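Local coordinates for protein beta-galactosidase (Trichoderma reesei, PDB 3OG2) that probably hydrolyses terminal non-reducing beta-D-galactose residues from beta-D-galactosides, as a member of glycoside hydrolase family 35, at residues 103-108 and 169-174; 406-411 and 426-431; 589-594 and 981-986. All coordinates share one frame; numbering follows the deposited sequence.

Contact 1 of 3, residues 103-108 and 169-174; sequences AATKAG and GGPVIL
With OG1 anti to the carbonyl carbon and beside the backbone N (chi1 -65°), T105 holds its hydroxyl near the ring of P171 and carries its methyl CG2 off on another branch. The two side chains cross at about a right angle, and T105 OG1 comes to 3.7 Å from P171 CD. One residue earlier on the helix, the methyl of A104 points toward the same ring, its CB 3.8 Å from P171 CB and 4.1 Å from P171 CG. The proline therefore rests against two consecutive residues, one apolar and one polar. Alanine suits this close approach because it brings only a methyl. Threonine suits the edge of the contact, since its OG1, lying against the ring CH2 at CD, also makes a weak hydrogen bond back to F101 O, one turn earlier. Proline gives a compact apolar block just before the strand starts. This is barrel packing in the TIM-barrel domain: helix 98-107, closed by a Schellman motif in which G108 takes the positive phi easy for glycine, leads into strand 110-116, and P171 immediately precedes the adjacent parallel strand 172-177. L111 touches both A104 and P171, while F62 of helix 58-66 packs on A104 and Y572 on P171.

Contact 2 of 3, residues 406-411 and 426-431; sequences DFFVVR and KLPTSA
F408 leaves strand 406-412 toward L427 and P428, its CG placed beside the backbone N and anti to the carbonyl carbon (chi1 -57°). From CB the side chain passes to CG, which lies 3.8 Å from L427 CD2. At the next level the ring lies with one face against the leucine: F408 CD1 meets L427 CD1 at 4.0 Å, and CD2 has L427 CD2 as its neighbour. This methyl stands 3.7 Å from the ring centroid and only 8° off the ring normal, a CH-pi contact squarely over one face. Further out, F408 CE2 begins to meet the proline, and at the tip CZ touches P428 CD at 3.7 Å, with P428 CG close behind. Leucine suits the face because its branched end offers a methyl to the pi cloud; proline brings a rigid apolar ring to the far end. The arrangement joins two sheets of domain 2: strand 406-412 runs between 394-400 and 450-459 in a large antiparallel sheet, whereas strand 421-427 is the middle of a three-stranded one. With an alanine here in place of F408, the L427 methyl would probably lose its aromatic face and a gap would open between the two sheets beside P428. Y388 also meets the F408 ring, the planes about 50° apart. Two residues earlier on the strand, D406 OD2 lies 3.6 Å from P428 CG, while OD1 of the same carboxylate is hydrogen-bonded to A401 N.

Contact 3 of 3, residues 589-594 and 981-986; sequences LIRSVA and ILTGRE
R591 reaches the 983-985 backbone on a straight chain, extended from CG to NE, and then turns its guanidinium nearly at right angles to that chain (chi4 -83°). The turn sets the flat group between two apolar atoms: R985 CB is 3.5 Å above one face, over its centre, and L589 CD2 covers the opposite face. Nearer the base, R591 CD lies 3.6 Å from G984 O, where glycine adds no side chain to the approach. R985 starts alongside R591, but with CG between its backbone N and carbonyl carbon (chi1 72°) its extended chain leads off to a salt bridge with E945. The two guanidinium planes are 51° apart. T983 has OG1 anti to the backbone N; this atom lies 3.7 Å from R591 NH2 and accepts from R985 N at 3.1 Å, an ST turn. D605 binds R591 NE, T983 OG1 and G984 N, while D60 and H63 take R591 NH2 and NH1, so helix 58-66 of the barrel, the edge strand of domain 3 and segment 981-986 meet at this arginine. R591 NE and R985 N are both donors, 3.4 Å apart and not bonded to each other. With no hydrogen bond directly across, the union rests on aliphatic atoms packed over the guanidinium faces and on shared acidic partners, whose charge probably offsets that of the buried arginine.

All three contacts are buried, and none has a direct hydrogen bond between its segments, but they serve different places. Contact 1 lies within the barrel domain, between its helix and strand layers, and joins small apolar and hydroxyl surfaces. Contact 2, within domain 2 and with its centre about 37 Å from that of contact 1, joins two sheets and is aromatic in character. Contact 3 joins segments far apart in sequence at a domain junction, where arginine chemistry and bridging acids replace plain packing. Contacts 1 and 3 share helix 58-66 as a neighbour, and they approach each other where K106 NZ lies 4.2 Å from E986 OE2, a packing contact; contact 2 touches neither.

Contact 1 of 3, residues 103-108 and 169-174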
ATOM      1  N   ALA A 103       3.519 -16.860   3.748  1.00  8.79           N
ATOM      2  CA  ALA A 103       2.521 -16.218   4.595  1.00  9.04           C
ATOM      3  C   ALA A 103       1.144 -16.250   3.924  1.00  8.15           C
ATOM      4  O   ALA A 103       0.135 -16.380   4.593  1.00  8.83           O
ATOM      5  CB  ALA A 103       2.903 -14.772   4.896  1.00 10.91           C
ATOM      6  N   ALA A 104       1.093 -16.105   2.602  1.00  8.01           N
ATOM      7  CA  ALA A 104      -0.198 -16.167   1.901  1.00  7.81           C
ATOM      8  C   ALA A 104      -0.833 -17.533   2.120  1.00  7.33           C
ATOM      9  O   ALA A 104      -2.011 -17.660   2.466  1.00  8.35           O
ATOM     10  CB  ALA A 104      -0.023 -15.900   0.396  1.00  8.63           C
ATOM     11  N   THR A 105      -0.007 -18.571   1.923  1.00  7.95           N
ATOM     12  CA  THR A 105      -0.544 -19.949   2.163  1.00  8.33           C
ATOM     13  C   THR A 105      -1.001 -20.099   3.610  1.00  8.02           C
ATOM     14  O   THR A 105      -2.076 -20.664   3.839  1.00  9.11           O
ATOM     15  CB  THR A 105       0.532 -20.981   1.827  1.00  8.34           C
ATOM     16  OG1 THR A 105       0.807 -20.900   0.428  1.00  9.89           O
ATOM     17  CG2 THR A 105       0.085 -22.402   2.209  1.00 10.69           C
ATOM     18  N   LYS A 106      -0.231 -19.597   4.562  1.00  8.62           N
ATOM     19  CA  LYS A 106      -0.600 -19.754   5.972  1.00  9.26           C
ATOM     20  C   LYS A 106      -1.868 -18.986   6.343  1.00  8.64           C
ATOM     21  O   LYS A 106      -2.584 -19.445   7.228  1.00 10.12           O
ATOM     22  CB  LYS A 106       0.588 -19.278   6.840  1.00 11.94           C
ATOM     23  CG  LYS A 106       0.428 -19.685   8.310  1.00 23.41           C
ATOM     24  CD  LYS A 106       1.762 -19.608   9.079  1.00 26.34           C
ATOM     25  CE  LYS A 106       1.530 -20.046  10.526  1.00 32.47           C
ATOM     26  NZ  LYS A 106       0.141 -19.758  11.038  1.00 52.80           N
ATOM     27  N   ALA A 107      -2.104 -17.870   5.657  1.00  7.74           N
ATOM     28  CA  ALA A 107      -3.281 -17.047   5.939  1.00  8.63           C
ATOM     29  C   ALA A 107      -4.477 -17.516   5.161  1.00  8.73           C
ATOM     30  O   ALA A 107      -5.587 -17.077   5.437  1.00 10.60           O
ATOM     31  CB  ALA A 107      -3.017 -15.594   5.591  1.00 10.53           C
ATOM     32  N   GLY A 108      -4.297 -18.346   4.139  1.00  7.91           N
ATOM     33  CA  GLY A 108      -5.379 -18.730   3.269  1.00  8.66           C
ATOM     34  C   GLY A 108      -5.749 -17.623   2.283  1.00  7.66           C
ATOM     35  O   GLY A 108      -6.944 -17.418   2.044  1.00  9.05           O
ATOM     36  N   GLY A 169       0.542 -26.067  -6.017  1.00 12.88           N
ATOM     37  CA  GLY A 169       0.284 -26.069  -4.584  1.00 14.78           C
ATOM     38  C   GLY A 169       0.591 -24.751  -3.897  1.00 11.60           C
ATOM     39  O   GLY A 169       0.659 -24.735  -2.669  1.00 14.37           O
ATOM     40  N   GLY A 170       0.758 -23.667  -4.661  1.00  9.93           N
ATOM     41  CA  GLY A 170       1.083 -22.351  -4.096  1.00  9.47           C
ATOM     42  C   GLY A 170      -0.116 -21.425  -4.231  1.00  7.86           C
ATOM     43  O   GLY A 170      -1.242 -21.785  -4.657  1.00  8.90           O
ATOM     44  N   PRO A 171       0.106 -20.195  -3.780  1.00  7.52           N
ATOM     45  CA  PRO A 171      -0.993 -19.224  -3.714  1.00  7.35           C
ATOM     46  C   PRO A 171      -1.273 -18.430  -4.973  1.00  6.58           C
ATOM     47  O   PRO A 171      -2.300 -17.743  -4.976  1.00  7.48           O
ATOM     48  CB  PRO A 171      -0.489 -18.273  -2.583  1.00  8.27           C
ATOM     49  CG  PRO A 171       1.010 -18.330  -2.736  1.00  8.26           C
ATOM     50  CD  PRO A 171       1.329 -19.753  -3.095  1.00  8.64           C
ATOM     51  N   VAL A 172      -0.412 -18.439  -5.980  1.00  6.60           N
ATOM     52  CA  VAL A 172      -0.601 -17.503  -7.120  1.00  7.19           C
ATOM     53  C   VAL A 172      -1.665 -18.006  -8.094  1.00  6.94           C
ATOM     54  O   VAL A 172      -1.570 -19.135  -8.610  1.00  7.70           O
ATOM     55  CB  VAL A 172       0.739 -17.257  -7.853  1.00  6.69           C
ATOM     56  CG1 VAL A 172       0.485 -16.402  -9.090  1.00  8.61           C
ATOM     57  CG2 VAL A 172       1.739 -16.566  -6.934  1.00  7.47           C
ATOM     58  N   ILE A 173      -2.679 -17.175  -8.322  1.00  6.89           N
ATOM     59  CA  ILE A 173      -3.780 -17.571  -9.215  1.00  6.32           C
ATOM     60  C   ILE A 173      -3.870 -16.757 -10.495  1.00  7.01           C
ATOM     61  O   ILE A 173      -4.550 -17.173 -11.426  1.00  8.12           O
ATOM     62  CB  ILE A 173      -5.142 -17.458  -8.452  1.00  6.69           C
ATOM     63  CG1 ILE A 173      -5.418 -16.050  -7.924  1.00  7.72           C
ATOM     64  CG2 ILE A 173      -5.212 -18.531  -7.376  1.00  7.77           C
ATOM     65  CD1 ILE A 173      -6.841 -15.846  -7.457  1.00  9.70           C
ATOM     66  N   LEU A 174      -3.216 -15.603 -10.547  1.00  7.32           N
ATOM     67  CA  LEU A 174      -3.341 -14.671 -11.682  1.00  6.63           C
ATOM     68  C   LEU A 174      -1.997 -13.958 -11.833  1.00  6.16           C
ATOM     69  O   LEU A 174      -1.272 -13.782 -10.868  1.00  6.91           O
ATOM     70  CB  LEU A 174      -4.399 -13.625 -11.467  1.00  7.05           C
ATOM     71  CG  LEU A 174      -5.844 -14.130 -11.426  1.00  7.94           C
ATOM     72  CD1 LEU A 174      -6.736 -12.981 -10.913  1.00 10.10           C
ATOM     73  CD2 LEU A 174      -6.287 -14.577 -12.825  1.00  8.60           C
TER

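Contact 2 of 3, residues 406-411 and 426-431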
ATOM      1  N   ASP A 406     -32.147 -11.157  -6.345  1.00  9.92           N
ATOM      2  CA  ASP A 406     -31.773  -9.852  -6.874  1.00  9.87           C
ATOM      3  C   ASP A 406     -31.095  -8.968  -5.831  1.00  9.35           C
ATOM      4  O   ASP A 406     -31.246  -9.163  -4.621  1.00  9.97           O
ATOM      5  CB  ASP A 406     -33.020  -9.096  -7.310  1.00 11.09           C
ATOM      6  CG  ASP A 406     -33.821  -9.815  -8.359  1.00 11.61           C
ATOM      7  OD1 ASP A 406     -33.314 -10.669  -9.120  1.00 13.88           O
ATOM      8  OD2 ASP A 406     -35.061  -9.464  -8.411  1.00 16.69           O
ATOM      9  N   PHE A 407     -30.391  -7.972  -6.350  1.00  8.96           N
ATOM     10  CA  PHE A 407     -29.667  -7.020  -5.514  1.00  8.82           C
ATOM     11  C   PHE A 407     -29.971  -5.629  -6.009  1.00  8.29           C
ATOM     12  O   PHE A 407     -30.115  -5.438  -7.257  1.00 10.52           O
ATOM     13  CB  PHE A 407     -28.138  -7.274  -5.598  1.00  8.77           C
ATOM     14  CG  PHE A 407     -27.734  -8.634  -5.103  1.00  9.05           C
ATOM     15  CD1 PHE A 407     -27.903  -9.768  -5.885  1.00  8.50           C
ATOM     16  CD2 PHE A 407     -27.208  -8.784  -3.796  1.00  8.84           C
ATOM     17  CE1 PHE A 407     -27.592 -11.060  -5.456  1.00  9.52           C
ATOM     18  CE2 PHE A 407     -26.855 -10.068  -3.370  1.00  9.76           C
ATOM     19  CZ  PHE A 407     -27.064 -11.186  -4.155  1.00  9.72           C
ATOM     20  N   PHE A 408     -30.091  -4.644  -5.154  1.00  8.83           N
ATOM     21  CA  PHE A 408     -30.428  -3.281  -5.586  1.00  8.18           C
ATOM     22  C   PHE A 408     -29.514  -2.319  -4.868  1.00  8.72           C
ATOM     23  O   PHE A 408     -29.538  -2.247  -3.628  1.00  9.80           O
ATOM     24  CB  PHE A 408     -31.888  -2.932  -5.250  1.00  9.78           C
ATOM     25  CG  PHE A 408     -32.838  -3.944  -5.890  1.00  9.43           C
ATOM     26  CD1 PHE A 408     -33.154  -5.125  -5.245  1.00 10.44           C
ATOM     27  CD2 PHE A 408     -33.319  -3.664  -7.181  1.00 10.95           C
ATOM     28  CE1 PHE A 408     -33.955  -6.039  -5.869  1.00 11.93           C
ATOM     29  CE2 PHE A 408     -34.144  -4.607  -7.805  1.00 11.58           C
ATOM     30  CZ  PHE A 408     -34.407  -5.794  -7.151  1.00 12.15           C
ATOM     31  N   VAL A 409     -28.682  -1.627  -5.635  1.00  8.62           N
ATOM     32  CA  VAL A 409     -27.757  -0.686  -5.016  1.00  8.15           C
ATOM     33  C   VAL A 409     -28.394   0.700  -5.032  1.00  8.20           C
ATOM     34  O   VAL A 409     -28.707   1.252  -6.113  1.00  9.80           O
ATOM     35  CB  VAL A 409     -26.396  -0.692  -5.763  1.00  8.92           C
ATOM     36  CG1 VAL A 409     -25.464   0.327  -5.066  1.00 10.28           C
ATOM     37  CG2 VAL A 409     -25.841  -2.100  -5.800  1.00 10.14           C
ATOM     38  N   VAL A 410     -28.582   1.263  -3.856  1.00  9.25           N
ATOM     39  CA  VAL A 410     -29.262   2.542  -3.691  1.00  8.58           C
ATOM     40  C   VAL A 410     -28.263   3.617  -3.305  1.00  8.88           C
ATOM     41  O   VAL A 410     -27.424   3.400  -2.419  1.00  9.66           O
ATOM     42  CB  VAL A 410     -30.338   2.412  -2.581  1.00 10.34           C
ATOM     43  CG1 VAL A 410     -31.113   3.717  -2.451  1.00 14.47           C
ATOM     44  CG2 VAL A 410     -31.261   1.206  -2.808  1.00 12.18           C
ATOM     45  N   ARG A 411     -28.311   4.779  -3.978  1.00  9.49           N
ATOM     46  CA  ARG A 411     -27.455   5.901  -3.619  1.00  9.68           C
ATOM     47  C   ARG A 411     -28.281   7.173  -3.753  1.00  9.45           C
ATOM     48  O   ARG A 411     -29.356   7.195  -4.375  1.00 10.65           O
ATOM     49  CB  ARG A 411     -26.202   5.968  -4.513  1.00 10.05           C
ATOM     50  CG  ARG A 411     -26.523   6.173  -5.985  1.00 11.12           C
ATOM     51  CD  ARG A 411     -25.251   6.562  -6.712  1.00 13.23           C
ATOM     52  NE  ARG A 411     -25.325   6.644  -8.156  1.00 13.08           N
ATOM     53  CZ  ARG A 411     -25.751   7.747  -8.776  1.00 13.38           C
ATOM     54  NH1 ARG A 411     -26.168   8.829  -8.120  1.00 13.88           N
ATOM     55  NH2 ARG A 411     -25.742   7.734 -10.118  1.00 17.51           N
ATOM     56  N   LYS A 426     -39.976  -0.354  -4.318  1.00 13.29           N
ATOM     57  CA  LYS A 426     -40.926  -1.306  -4.888  1.00 14.42           C
ATOM     58  C   LYS A 426     -40.059  -2.309  -5.651  1.00 13.49           C
ATOM     59  O   LYS A 426     -39.460  -1.939  -6.684  1.00 14.34           O
ATOM     60  CB  LYS A 426     -41.970  -0.612  -5.782  1.00 18.17           C
ATOM     61  CG  LYS A 426     -42.950  -1.619  -6.330  1.00 22.57           C
ATOM     62  CD  LYS A 426     -44.118  -0.987  -7.083  1.00 24.24           C
ATOM     63  CE  LYS A 426     -45.293  -1.951  -6.889  1.00 34.90           C
ATOM     64  NZ  LYS A 426     -44.994  -3.055  -5.906  1.00 53.70           N
ATOM     65  N   LEU A 427     -39.926  -3.545  -5.133  1.00 12.86           N
ATOM     66  CA  LEU A 427     -38.914  -4.473  -5.644  1.00 13.31           C
ATOM     67  C   LEU A 427     -39.593  -5.743  -6.135  1.00 12.99           C
ATOM     68  O   LEU A 427     -40.582  -6.188  -5.539  1.00 15.35           O
ATOM     69  CB  LEU A 427     -37.891  -4.866  -4.557  1.00 11.44           C
ATOM     70  CG  LEU A 427     -37.138  -3.689  -3.938  1.00 10.87           C
ATOM     71  CD1 LEU A 427     -36.158  -4.148  -2.871  1.00 13.87           C
ATOM     72  CD2 LEU A 427     -36.386  -2.857  -4.969  1.00 14.46           C
ATOM     73  N   PRO A 428     -39.055  -6.309  -7.175  1.00 12.83           N
ATOM     74  CA  PRO A 428     -39.556  -7.601  -7.644  1.00 13.62           C
ATOM     75  C   PRO A 428     -39.134  -8.718  -6.703  1.00 13.25           C
ATOM     76  O   PRO A 428     -37.976  -8.743  -6.208  1.00 15.21           O
ATOM     77  CB  PRO A 428     -38.911  -7.741  -9.032  1.00 14.52           C
ATOM     78  CG  PRO A 428     -37.624  -6.968  -8.898  1.00 14.17           C
ATOM     79  CD  PRO A 428     -37.958  -5.781  -8.026  1.00 14.71           C
ATOM     80  N   THR A 429     -40.064  -9.640  -6.451  1.00 15.55           N
ATOM     81  CA  THR A 429     -39.765 -10.802  -5.644  1.00 15.14           C
ATOM     82  C   THR A 429     -40.502 -12.012  -6.248  1.00 18.12           C
ATOM     83  O   THR A 429     -41.379 -11.831  -7.078  1.00 17.56           O
ATOM     84  CB  THR A 429     -40.177 -10.723  -4.162  1.00 15.24           C
ATOM     85  OG1 THR A 429     -41.595 -10.866  -4.067  1.00 18.06           O
ATOM     86  CG2 THR A 429     -39.849  -9.380  -3.544  1.00 18.22           C
ATOM     87  N   SER A 430     -40.127 -13.209  -5.810  1.00 18.00           N
ATOM     88  CA  SER A 430     -40.873 -14.428  -6.138  1.00 18.37           C
ATOM     89  C   SER A 430     -42.322 -14.386  -5.677  1.00 20.62           C
ATOM     90  O   SER A 430     -43.138 -15.187  -6.141  1.00 25.42           O
ATOM     91  CB  SER A 430     -40.230 -15.645  -5.477  1.00 19.05           C
ATOM     92  OG  SER A 430     -40.187 -15.449  -4.042  1.00 18.94           O
ATOM     93  N   ALA A 431     -42.689 -13.459  -4.790  1.00 19.06           N
ATOM     94  CA  ALA A 431     -44.092 -13.330  -4.444  1.00 22.36           C
ATOM     95  C   ALA A 431     -44.750 -12.155  -5.173  1.00 23.52           C
ATOM     96  O   ALA A 431     -45.867 -11.803  -4.801  1.00 26.53           O
ATOM     97  CB  ALA A 431     -44.192 -13.220  -2.918  1.00 22.77           C
TER

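Contact 3 of 3, residues 589-594 and 981-986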
ATOM      1  N   LEU A 589      -9.058  -7.205  16.463  1.00  7.83           N
ATOM      2  CA  LEU A 589      -8.761  -8.060  15.342  1.00  7.55           C
ATOM      3  C   LEU A 589      -9.005  -9.514  15.770  1.00  7.62           C
ATOM      4  O   LEU A 589      -8.522  -9.900  16.845  1.00  9.08           O
ATOM      5  CB  LEU A 589      -7.292  -7.932  14.898  1.00  7.51           C
ATOM      6  CG  LEU A 589      -6.832  -8.843  13.757  1.00  8.35           C
ATOM      7  CD1 LEU A 589      -7.630  -8.587  12.457  1.00  9.93           C
ATOM      8  CD2 LEU A 589      -5.348  -8.601  13.481  1.00  9.88           C
ATOM      9  N   ILE A 590      -9.696 -10.296  14.951  1.00  7.91           N
ATOM     10  CA  ILE A 590      -9.646 -11.753  15.093  1.00  7.56           C
ATOM     11  C   ILE A 590      -8.835 -12.291  13.942  1.00  8.00           C
ATOM     12  O   ILE A 590      -9.183 -12.071  12.788  1.00  9.01           O
ATOM     13  CB  ILE A 590     -11.052 -12.368  15.114  1.00  8.62           C
ATOM     14  CG1 ILE A 590     -11.867 -11.774  16.260  1.00  9.71           C
ATOM     15  CG2 ILE A 590     -10.945 -13.878  15.134  1.00 11.48           C
ATOM     16  CD1 ILE A 590     -11.372 -12.122  17.663  1.00 10.80           C
ATOM     17  N   ARG A 591      -7.703 -12.900  14.283  1.00  7.98           N
ATOM     18  CA  ARG A 591      -6.780 -13.377  13.276  1.00  8.06           C
ATOM     19  C   ARG A 591      -7.167 -14.749  12.772  1.00  8.02           C
ATOM     20  O   ARG A 591      -7.055 -14.990  11.560  1.00 10.46           O
ATOM     21  CB  ARG A 591      -5.344 -13.468  13.849  1.00  9.21           C
ATOM     22  CG  ARG A 591      -4.783 -12.084  14.186  1.00  8.52           C
ATOM     23  CD  ARG A 591      -3.391 -12.286  14.901  1.00  9.37           C
ATOM     24  NE  ARG A 591      -2.897 -10.942  15.197  1.00  8.37           N
ATOM     25  CZ  ARG A 591      -2.258 -10.178  14.334  1.00  8.93           C
ATOM     26  NH1 ARG A 591      -1.931 -10.583  13.111  1.00 10.40           N
ATOM     27  NH2 ARG A 591      -1.914  -8.957  14.733  1.00  9.49           N
ATOM     28  N   SER A 592      -7.558 -15.658  13.645  1.00  9.09           N
ATOM     29  CA  SER A 592      -7.795 -17.047  13.207  1.00  9.61           C
ATOM     30  C   SER A 592      -8.523 -17.769  14.320  1.00 10.00           C
ATOM     31  O   SER A 592      -8.513 -17.350  15.481  1.00 10.59           O
ATOM     32  CB  SER A 592      -6.462 -17.764  12.967  1.00 11.55           C
ATOM     33  OG  SER A 592      -5.680 -17.860  14.157  1.00 12.82           O
ATOM     34  N   VAL A 593      -9.091 -18.902  13.971  1.00 10.11           N
ATOM     35  CA  VAL A 593      -9.597 -19.894  14.912  1.00 10.29           C
ATOM     36  C   VAL A 593      -9.056 -21.255  14.489  1.00  9.88           C
ATOM     37  O   VAL A 593      -8.715 -21.486  13.297  1.00 12.18           O
ATOM     38  CB  VAL A 593     -11.136 -19.940  14.960  1.00 11.58           C
ATOM     39  CG1 VAL A 593     -11.654 -18.594  15.475  1.00 12.60           C
ATOM     40  CG2 VAL A 593     -11.706 -20.316  13.588  1.00 12.58           C
ATOM     41  N   ALA A 594      -9.000 -22.160  15.461  1.00 11.10           N
ATOM     42  CA  ALA A 594      -8.606 -23.541  15.165  1.00 12.07           C
ATOM     43  C   ALA A 594      -9.313 -24.423  16.188  1.00 12.22           C
ATOM     44  O   ALA A 594      -9.619 -23.998  17.321  1.00 14.91           O
ATOM     45  CB  ALA A 594      -7.099 -23.727  15.214  1.00 17.24           C
ATOM     46  N   ILE A 981      -1.054  -2.730  21.728  1.00 10.96           N
ATOM     47  CA  ILE A 981      -2.134  -3.664  21.383  1.00  9.62           C
ATOM     48  C   ILE A 981      -1.771  -5.054  21.883  1.00  9.27           C
ATOM     49  O   ILE A 981      -0.759  -5.597  21.494  1.00 10.38           O
ATOM     50  CB  ILE A 981      -2.302  -3.692  19.836  1.00 11.17           C
ATOM     51  CG1 ILE A 981      -2.655  -2.261  19.373  1.00 15.78           C
ATOM     52  CG2 ILE A 981      -3.298  -4.762  19.429  1.00 11.69           C
ATOM     53  CD1 ILE A 981      -2.103  -1.990  17.989  1.00 25.97           C
ATOM     54  N   LEU A 982      -2.618  -5.606  22.742  1.00  8.77           N
ATOM     55  CA  LEU A 982      -2.383  -6.976  23.195  1.00  8.99           C
ATOM     56  C   LEU A 982      -2.599  -7.897  22.018  1.00  9.11           C
ATOM     57  O   LEU A 982      -3.666  -7.817  21.389  1.00 10.24           O
ATOM     58  CB  LEU A 982      -3.372  -7.262  24.337  1.00  9.29           C
ATOM     59  CG  LEU A 982      -3.194  -8.628  25.009  1.00 10.94           C
ATOM     60  CD1 LEU A 982      -1.878  -8.721  25.752  1.00 13.43           C
ATOM     61  CD2 LEU A 982      -4.366  -8.876  25.952  1.00 12.67           C
ATOM     62  N   THR A 983      -1.587  -8.724  21.683  1.00  9.55           N
ATOM     63  CA  THR A 983      -1.571  -9.325  20.364  1.00  9.39           C
ATOM     64  C   THR A 983      -1.456 -10.844  20.374  1.00 10.03           C
ATOM     65  O   THR A 983      -0.740 -11.437  21.204  1.00 12.59           O
ATOM     66  CB  THR A 983      -0.424  -8.704  19.503  1.00 10.96           C
ATOM     67  OG1 THR A 983      -0.558  -9.185  18.171  1.00 11.11           O
ATOM     68  CG2 THR A 983       0.952  -9.176  19.960  1.00 12.87           C
ATOM     69  N   GLY A 984      -2.143 -11.459  19.396  1.00 10.04           N
ATOM     70  CA  GLY A 984      -2.121 -12.888  19.133  1.00 11.17           C
ATOM     71  C   GLY A 984      -1.387 -13.171  17.827  1.00 10.02           C
ATOM     72  O   GLY A 984      -1.530 -14.266  17.308  1.00 11.07           O
ATOM     73  N   ARG A 985      -0.606 -12.199  17.318  1.00  9.54           N
ATOM     74  CA  ARG A 985       0.167 -12.411  16.103  1.00 10.11           C
ATOM     75  C   ARG A 985       1.240 -13.442  16.287  1.00 10.33           C
ATOM     76  O   ARG A 985       1.627 -13.798  17.424  1.00 13.05           O
ATOM     77  CB  ARG A 985       0.838 -11.081  15.695  1.00 10.98           C
ATOM     78  CG  ARG A 985       1.992 -10.732  16.652  1.00 10.82           C
ATOM     79  CD  ARG A 985       2.504  -9.325  16.322  1.00 11.66           C
ATOM     80  NE  ARG A 985       3.465  -8.944  17.378  1.00 12.36           N
ATOM     81  CZ  ARG A 985       4.137  -7.797  17.339  1.00 10.82           C
ATOM     82  NH1 ARG A 985       3.989  -6.934  16.335  1.00 12.22           N
ATOM     83  NH2 ARG A 985       4.976  -7.503  18.334  1.00 11.80           N
ATOM     84  N   GLU A 986       1.805 -13.912  15.181  1.00 10.38           N
ATOM     85  CA  GLU A 986       3.017 -14.719  15.233  1.00 11.02           C
ATOM     86  C   GLU A 986       4.182 -13.786  15.515  1.00 13.76           C
ATOM     87  O   GLU A 986       4.222 -12.611  15.122  1.00 13.63           O
ATOM     88  CB  GLU A 986       3.250 -15.459  13.914  1.00 17.06           C
ATOM     89  CG  GLU A 986       2.192 -16.462  13.546  1.00 27.93           C
ATOM     90  CD  GLU A 986       1.907 -17.599  14.478  1.00 50.12           C
ATOM     91  OE1 GLU A 986       2.902 -18.208  14.941  1.00 73.25           O
ATOM     92  OE2 GLU A 986       0.747 -17.947  14.780  1.00 64.95           O
TER